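Local coordinates for protein D-glycero-beta-D-manno-heptose-1,7-bisphosphate 7-phosphatase (Mesorhizobium loti, PDB 2O2X) that removes the C-7 phosphate of D-glycero-beta-D-manno-heptose 1,7-bisphosphate in a magnesium-dependent hydrolysis, leaving the heptose 1-phosphate, at residues 64-67 against 68-72; 96-99 against 100-104; 166-169 against 170-174. All coordinates share one frame; numbering follows the deposited sequence. Where two conformers were deposited one is given.

Interaction 1. Residues 64-67 against 68-72; sequences AIAT and ANRAG
Asn69 lays its side chain over the carbonyl of Ile65, one helical turn earlier, with Asn69 CG only 3.1 Å from Ile65 O. Its own first torsion sets this up: CG stands beside the backbone N (chi1 -67°), and the amide falls back along the turn. The two side chains run next to each other in the same direction, Ile65 CG2 coming within 3.8 Å of Asn69 OD1. Ile65 O is nonetheless spent on the backbone, taking the Asn69 N-H at 2.9 Å in a nearly straight bond. The amide turns to the neighbouring loop, where Asn69 ND2 bonds to Phe111 O. With an alanine in its place, the Phe111 carbonyl would probably lose its side-chain donor and the flank of Ile65 a neighbour. On the exposed side Arg70, in the one of two deposited conformers given here, folds back toward Ala66 through a bend at chi3 (-71°). Ala66 O lies 4.0 Å above one face of the Arg70 guanidinium, offset toward the rim, and Arg70 NH1 reaches Ala66 CB at 3.8 Å. Gly72, with positive phi, closes the helix in a Schellman motif, its N bonded to Asn69 O at 3.1 Å. Helix 62-71 is the crossover between strands 34-36 and 75-80: Ile65 packs on Leu36, Ala68 on Leu34 and Val75, while Ala64 and Thr67 face helix 199-211 through Leu206.

Interaction 2. Residues 96-99 against 100-104; sequences AVNG and RVLEL
Leu102 stands over the carbonyl of Asn98, with Leu102 CG 3.4 Å from Asn98 O, while the side-chain amide of Asn98 comes to the leucine only at its margin: Asn98 ND2 is 4.2 Å from Leu102 CD1. The same carbonyl oxygen takes the Leu102 N-H at 3.0 Å, so the oxygen that receives this bond is also flanked by the leucine's CG. The other atom of the amide, OD1, accepts a hydrogen bond from Arg38 NH1, which helps fix its rotation; Arg38 by similarity binds substrate, and Asn98 thus stands as a probable second-shell support for it. One residue back along each turn, Val97 and Val101 point to the buried side. Val101 CG2 lies beside its backbone N, which brings it to 3.5 Å from Val97 O, and both valines rest on Ile55. These residues belong to helix 91-107, part of the long connection between the parallel, neighbouring strands 75-80 and 114-118 of the Rossmann-like HAD core. Gly99 has no side chain to set against the next turn, and its carbonyl O is met by Glu103 N at 2.9 Å and by Glu103 CB at 3.5 Å. Further along, the carboxylate of Glu103 turns from the segment 96-99 to form a salt bridge with Arg106. Arg100 likewise leads away: with CG opposite its backbone N (chi1 177°) and a bend at chi2 (60°), the chain runs forward along the helix until Leu104 CD2 sits 3.7 Å above the centre of the guanidinium plane.

Interaction 3. Residues 166-169 against 170-174; sequences DMQA and GKRAG
Gln168 and Arg172 run next to each other on the outer side of helix 164-172, the crossover helix between the parallel strands 158-161 and 177-181 of the HAD core. Arg172 NH2 comes within 4.1 Å of Gln168 NE2. The amide and guanidinium planes are 53° apart, and these nearest atoms are two nitrogens that both carry hydrogens, a loose contact rather than a bond. The closer touch is nearer the backbone: Arg172 CG lies 3.1 Å from Gln168 O, which also receives the Arg172 N-H at 2.9 Å. Its torsions place the arginine there, CG beside its backbone N (chi1 -64°) and an extended chain from CG to NE that brings the guanidinium back alongside the glutamine. Pro138 touches both side chains and backs the pair. On the buried side Gly170 N bonds to Asp166 O at 3.0 Å, and the selenomethionine Met167 reaches Ile193 of strand 191-196. Lys171 is exposed and its chain leads away, though its CB passes over Met167 O at 3.6 Å and it touches Phe191; for Lys171 and Arg172 one of two deposited conformers is described. Gly174 ends the helix in a Schellman motif, its N bonded to Lys171 O at 3.1 Å; with its positive phi a beta carbon would jam against the preceding carbonyl O. Farther out, the helix start carries Asp166 into the catalytic region. Its OD1 makes a salt bridge with Lys137, which by similarity stabilises the phosphoryl group, while OD2 takes the backbone N-H of Lys163 and lies close to OD2 of Asp37, the probable nucleophile.

Overall arrangement
All three are local contacts along one helix, between residues about a turn apart, and no two touch. Each packs its apolar side inward: Ile65 and Ala68 on strands 34-36 and 75-80, the valines on Ile55, Met167 on strand 191-196. Arg70, Lys171 and Arg172 lie at the surface. Interactions 1 and 3 belong to crossover helices between parallel strands and end in Schellman motifs; interaction 2 lies mid-helix. Interactions 2 and 3, about 26 Å apart between centres, each send a polar side chain to a residue that by similarity binds substrate or stabilises the phosphoryl group: an amide to Arg38, a carboxylate to Lys137. In interaction 1 the amide is instead tied to a loop carbonyl.

Interaction 1. Residues 64-67 against 68-72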
loop_
_atom_site.group_PDB
_atom_site.type_symbol
_atom_site.label_atom_id
_atom_site.label_comp_id
_atom_site.label_asym_id
_atom_site.label_seq_id
_atom_site.Cartn_x
_atom_site.Cartn_y
_atom_site.Cartn_z
ATOM N N ALA A 64 5.287 -0.522 -12.117
ATOM C CA ALA A 64 4.445 0.528 -11.502
ATOM C C ALA A 64 5.204 1.359 -10.491
ATOM O O ALA A 64 5.075 2.587 -10.474
ATOM C CB ALA A 64 3.215 -0.108 -10.855
ATOM N N ILE A 65 5.977 0.712 -9.629
ATOM C CA ILE A 65 6.771 1.446 -8.665
ATOM C C ILE A 65 7.808 2.321 -9.389
ATOM O O ILE A 65 7.944 3.492 -9.076
ATOM C CB ILE A 65 7.447 0.497 -7.643
ATOM C CG1 ILE A 65 6.409 -0.368 -6.915
ATOM C CG2 ILE A 65 8.222 1.293 -6.602
ATOM C CD1 ILE A 65 7.001 -1.366 -5.982
ATOM N N ALA A 66 8.504 1.740 -10.358
ATOM C CA ALA A 66 9.486 2.511 -11.139
ATOM C C ALA A 66 8.856 3.734 -11.805
ATOM O O ALA A 66 9.412 4.838 -11.795
ATOM C CB ALA A 66 10.111 1.625 -12.184
ATOM N N THR A 67 7.681 3.556 -12.393
ATOM C CA THR A 67 6.984 4.650 -13.060
ATOM C C THR A 67 6.623 5.770 -12.100
ATOM O O THR A 67 6.828 6.933 -12.398
ATOM C CB THR A 67 5.733 4.114 -13.815
ATOM O OG1 THR A 67 6.158 3.200 -14.838
ATOM C CG2 THR A 67 4.960 5.192 -14.446
ATOM N N ALA A 68 6.076 5.418 -10.943
ATOM C CA ALA A 68 5.743 6.403 -9.915
ATOM C C ALA A 68 7.009 7.111 -9.443
ATOM O O ALA A 68 7.038 8.348 -9.303
ATOM C CB ALA A 68 5.041 5.730 -8.740
ATOM N N ASN A 69 8.047 6.339 -9.165
ATOM C CA ASN A 69 9.317 6.915 -8.713
ATOM C C ASN A 69 9.789 8.002 -9.710
ATOM O O ASN A 69 10.126 9.127 -9.315
ATOM C CB ASN A 69 10.448 5.878 -8.569
ATOM C CG ASN A 69 10.261 4.844 -7.445
ATOM O OD1 ASN A 69 10.921 3.793 -7.469
ATOM N ND2 ASN A 69 9.398 5.136 -6.452
ATOM N N ARG A 70 9.806 7.644 -10.989
ATOM C CA ARG A 70 10.344 8.550 -12.006
ATOM C C ARG A 70 9.419 9.750 -12.252
ATOM O O ARG A 70 9.883 10.826 -12.660
ATOM C CB ARG A 70 10.675 7.780 -13.296
ATOM C CG ARG A 70 11.790 6.730 -13.133
ATOM C CD ARG A 70 12.424 6.318 -14.482
ATOM N NE ARG A 70 11.557 5.493 -15.343
ATOM C CZ ARG A 70 11.573 4.162 -15.398
ATOM N NH1 ARG A 70 12.381 3.459 -14.625
ATOM N NH2 ARG A 70 10.786 3.531 -16.247
ATOM N N ALA A 71 8.135 9.581 -11.982
ATOM C CA ALA A 71 7.156 10.634 -12.098
ATOM C C ALA A 71 7.173 11.591 -10.887
ATOM O O ALA A 71 6.470 12.600 -10.890
ATOM C CB ALA A 71 5.791 10.049 -12.300
ATOM N N GLY A 72 7.939 11.247 -9.844
ATOM C CA GLY A 72 8.009 12.062 -8.639
ATOM C C GLY A 72 6.777 11.998 -7.751
ATOM O O GLY A 72 6.558 12.902 -6.975
#

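Interaction 2. Residues 96-99 against 100-104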
loop_
_atom_site.group_PDB
_atom_site.type_symbol
_atom_site.label_atom_id
_atom_site.label_comp_id
_atom_site.label_asym_id
_atom_site.label_seq_id
_atom_site.Cartn_x
_atom_site.Cartn_y
_atom_site.Cartn_z
ATOM N N ALA A 96 11.553 -6.883 10.308
ATOM C CA ALA A 96 12.496 -7.687 9.529
ATOM C C ALA A 96 11.988 -8.021 8.115
ATOM O O ALA A 96 12.719 -7.923 7.137
ATOM C CB ALA A 96 12.812 -8.961 10.271
ATOM N N VAL A 97 10.735 -8.439 8.035
ATOM C CA VAL A 97 10.141 -8.814 6.757
ATOM C C VAL A 97 9.987 -7.595 5.864
ATOM O O VAL A 97 10.328 -7.636 4.662
ATOM C CB VAL A 97 8.788 -9.512 6.981
ATOM C CG1 VAL A 97 7.990 -9.650 5.672
ATOM C CG2 VAL A 97 8.999 -10.859 7.609
ATOM N N ASN A 98 9.434 -6.521 6.416
ATOM C CA ASN A 98 9.239 -5.310 5.635
ATOM C C ASN A 98 10.573 -4.741 5.173
ATOM O O ASN A 98 10.708 -4.275 4.037
ATOM C CB ASN A 98 8.425 -4.243 6.401
ATOM C CG ASN A 98 7.691 -3.337 5.450
ATOM O OD1 ASN A 98 6.793 -3.816 4.723
ATOM N ND2 ASN A 98 8.073 -2.059 5.388
ATOM N N GLY A 99 11.573 -4.768 6.051
ATOM C CA GLY A 99 12.906 -4.355 5.654
ATOM C C GLY A 99 13.463 -5.157 4.497
ATOM O O GLY A 99 14.084 -4.608 3.603
ATOM N N ARG A 100 13.214 -6.458 4.517
ATOM C CA ARG A 100 13.652 -7.331 3.426
ATOM C C ARG A 100 12.946 -6.974 2.100
ATOM O O ARG A 100 13.559 -6.936 1.033
ATOM C CB ARG A 100 13.470 -8.824 3.791
ATOM C CG ARG A 100 13.829 -9.784 2.694
ATOM C CD ARG A 100 15.253 -9.649 2.275
ATOM N NE ARG A 100 15.675 -10.713 1.363
ATOM C CZ ARG A 100 16.824 -10.697 0.687
ATOM N NH1 ARG A 100 17.664 -9.685 0.790
ATOM N NH2 ARG A 100 17.116 -11.703 -0.120
ATOM N N VAL A 101 11.658 -6.660 2.171
ATOM C CA VAL A 101 10.918 -6.244 0.972
ATOM C C VAL A 101 11.566 -4.985 0.410
ATOM O O VAL A 101 11.827 -4.909 -0.786
ATOM C CB VAL A 101 9.398 -6.024 1.278
ATOM C CG1 VAL A 101 8.707 -5.349 0.126
ATOM C CG2 VAL A 101 8.700 -7.365 1.598
ATOM N N LEU A 102 11.830 -3.999 1.263
ATOM C CA LEU A 102 12.446 -2.739 0.800
ATOM C C LEU A 102 13.866 -2.963 0.241
ATOM O O LEU A 102 14.256 -2.323 -0.738
ATOM C CB LEU A 102 12.444 -1.662 1.894
ATOM C CG LEU A 102 11.049 -1.256 2.405
ATOM C CD1 LEU A 102 11.109 -0.017 3.271
ATOM C CD2 LEU A 102 10.005 -1.086 1.315
ATOM N N GLU A 103 14.616 -3.881 0.843
ATOM C CA GLU A 103 15.948 -4.244 0.306
ATOM C C GLU A 103 15.879 -4.871 -1.073
ATOM O O GLU A 103 16.644 -4.508 -1.979
ATOM C CB GLU A 103 16.686 -5.168 1.281
ATOM C CG GLU A 103 18.021 -5.677 0.767
ATOM C CD GLU A 103 19.001 -4.578 0.327
ATOM O OE1 GLU A 103 18.884 -3.407 0.768
ATOM O OE2 GLU A 103 19.914 -4.911 -0.467
ATOM N N LEU A 104 14.944 -5.794 -1.257
ATOM C CA LEU A 104 14.765 -6.391 -2.573
ATOM C C LEU A 104 14.342 -5.357 -3.615
ATOM O O LEU A 104 14.781 -5.388 -4.774
ATOM C CB LEU A 104 13.775 -7.548 -2.517
ATOM C CG LEU A 104 14.270 -8.788 -1.766
ATOM C CD1 LEU A 104 13.120 -9.709 -1.516
ATOM C CD2 LEU A 104 15.360 -9.465 -2.566
#

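Interaction 3. Residues 166-169 against 170-174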
loop_
_atom_site.group_PDB
_atom_site.type_symbol
_atom_site.label_atom_id
_atom_site.label_comp_id
_atom_site.label_asym_id
_atom_site.label_seq_id
_atom_site.Cartn_x
_atom_site.Cartn_y
_atom_site.Cartn_z
ATOM N N ASP A 166 -8.926 -3.362 -0.363
ATOM C CA ASP A 166 -8.101 -2.280 -0.866
ATOM C C ASP A 166 -8.920 -1.311 -1.735
ATOM O O ASP A 166 -8.720 -0.089 -1.705
ATOM C CB ASP A 166 -6.938 -2.823 -1.705
ATOM C CG ASP A 166 -5.994 -3.742 -0.919
ATOM O OD1 ASP A 166 -5.603 -3.274 0.146
ATOM O OD2 ASP A 166 -5.647 -4.902 -1.352
HETATM N N MSE A 167 -9.836 -1.866 -2.526
HETATM C CA MSE A 167 -10.675 -1.052 -3.393
HETATM C C MSE A 167 -11.697 -0.293 -2.577
HETATM O O MSE A 167 -11.969 0.867 -2.856
HETATM C CB MSE A 167 -11.397 -1.927 -4.410
HETATM C CG MSE A 167 -10.504 -2.754 -5.364
HETATM SE SE MSE A 167 -9.299 -1.676 -6.437
HETATM C CE MSE A 167 -7.651 -1.850 -5.324
ATOM N N GLN A 168 -12.242 -0.950 -1.560
ATOM C CA GLN A 168 -13.181 -0.304 -0.650
ATOM C C GLN A 168 -12.510 0.834 0.122
ATOM O O GLN A 168 -13.050 1.938 0.223
ATOM C CB GLN A 168 -13.790 -1.312 0.323
ATOM C CG GLN A 168 -14.642 -2.432 -0.307
ATOM C CD GLN A 168 -14.922 -3.578 0.665
ATOM O OE1 GLN A 168 -14.017 -4.070 1.342
ATOM N NE2 GLN A 168 -16.183 -4.014 0.739
ATOM N N ALA A 169 -11.298 0.586 0.611
ATOM C CA ALA A 169 -10.554 1.618 1.330
ATOM C C ALA A 169 -10.262 2.830 0.438
ATOM O O ALA A 169 -10.420 3.976 0.836
ATOM C CB ALA A 169 -9.265 1.040 1.856
ATOM N N GLY A 170 -9.831 2.571 -0.783
ATOM C CA GLY A 170 -9.638 3.641 -1.745
ATOM C C GLY A 170 -10.894 4.463 -1.994
ATOM O O GLY A 170 -10.843 5.692 -1.941
ATOM N N LYS A 171 -12.018 3.804 -2.281
ATOM C CA LYS A 171 -13.288 4.505 -2.510
ATOM C C LYS A 171 -13.648 5.351 -1.287
ATOM O O LYS A 171 -14.021 6.509 -1.395
ATOM C CB LYS A 171 -14.392 3.486 -2.799
ATOM C CG LYS A 171 -15.749 4.079 -3.221
ATOM C CD LYS A 171 -16.688 3.000 -3.754
ATOM C CE LYS A 171 -17.026 1.947 -2.675
ATOM N NZ LYS A 171 -18.182 1.055 -3.049
ATOM N N ARG A 172 -13.544 4.761 -0.120
ATOM C CA ARG A 172 -13.932 5.453 1.115
ATOM C C ARG A 172 -13.028 6.636 1.460
ATOM O O ARG A 172 -13.458 7.553 2.173
ATOM C CB ARG A 172 -14.006 4.471 2.285
ATOM C CG ARG A 172 -15.086 3.389 2.121
ATOM C CD ARG A 172 -15.135 2.432 3.298
ATOM N NE ARG A 172 -15.770 1.157 2.988
ATOM C CZ ARG A 172 -15.892 0.159 3.859
ATOM N NH1 ARG A 172 -15.447 0.293 5.104
ATOM N NH2 ARG A 172 -16.466 -0.977 3.500
ATOM N N ALA A 173 -11.782 6.608 0.980
ATOM C CA ALA A 173 -10.821 7.689 1.161
ATOM C C ALA A 173 -11.019 8.838 0.163
ATOM O O ALA A 173 -10.366 9.875 0.279
ATOM C CB ALA A 173 -9.374 7.130 1.061
ATOM N N GLY A 174 -11.865 8.637 -0.835
ATOM C CA GLY A 174 -12.143 9.672 -1.822
ATOM C C GLY A 174 -11.417 9.519 -3.151
ATOM O O GLY A 174 -11.489 10.395 -4.011
#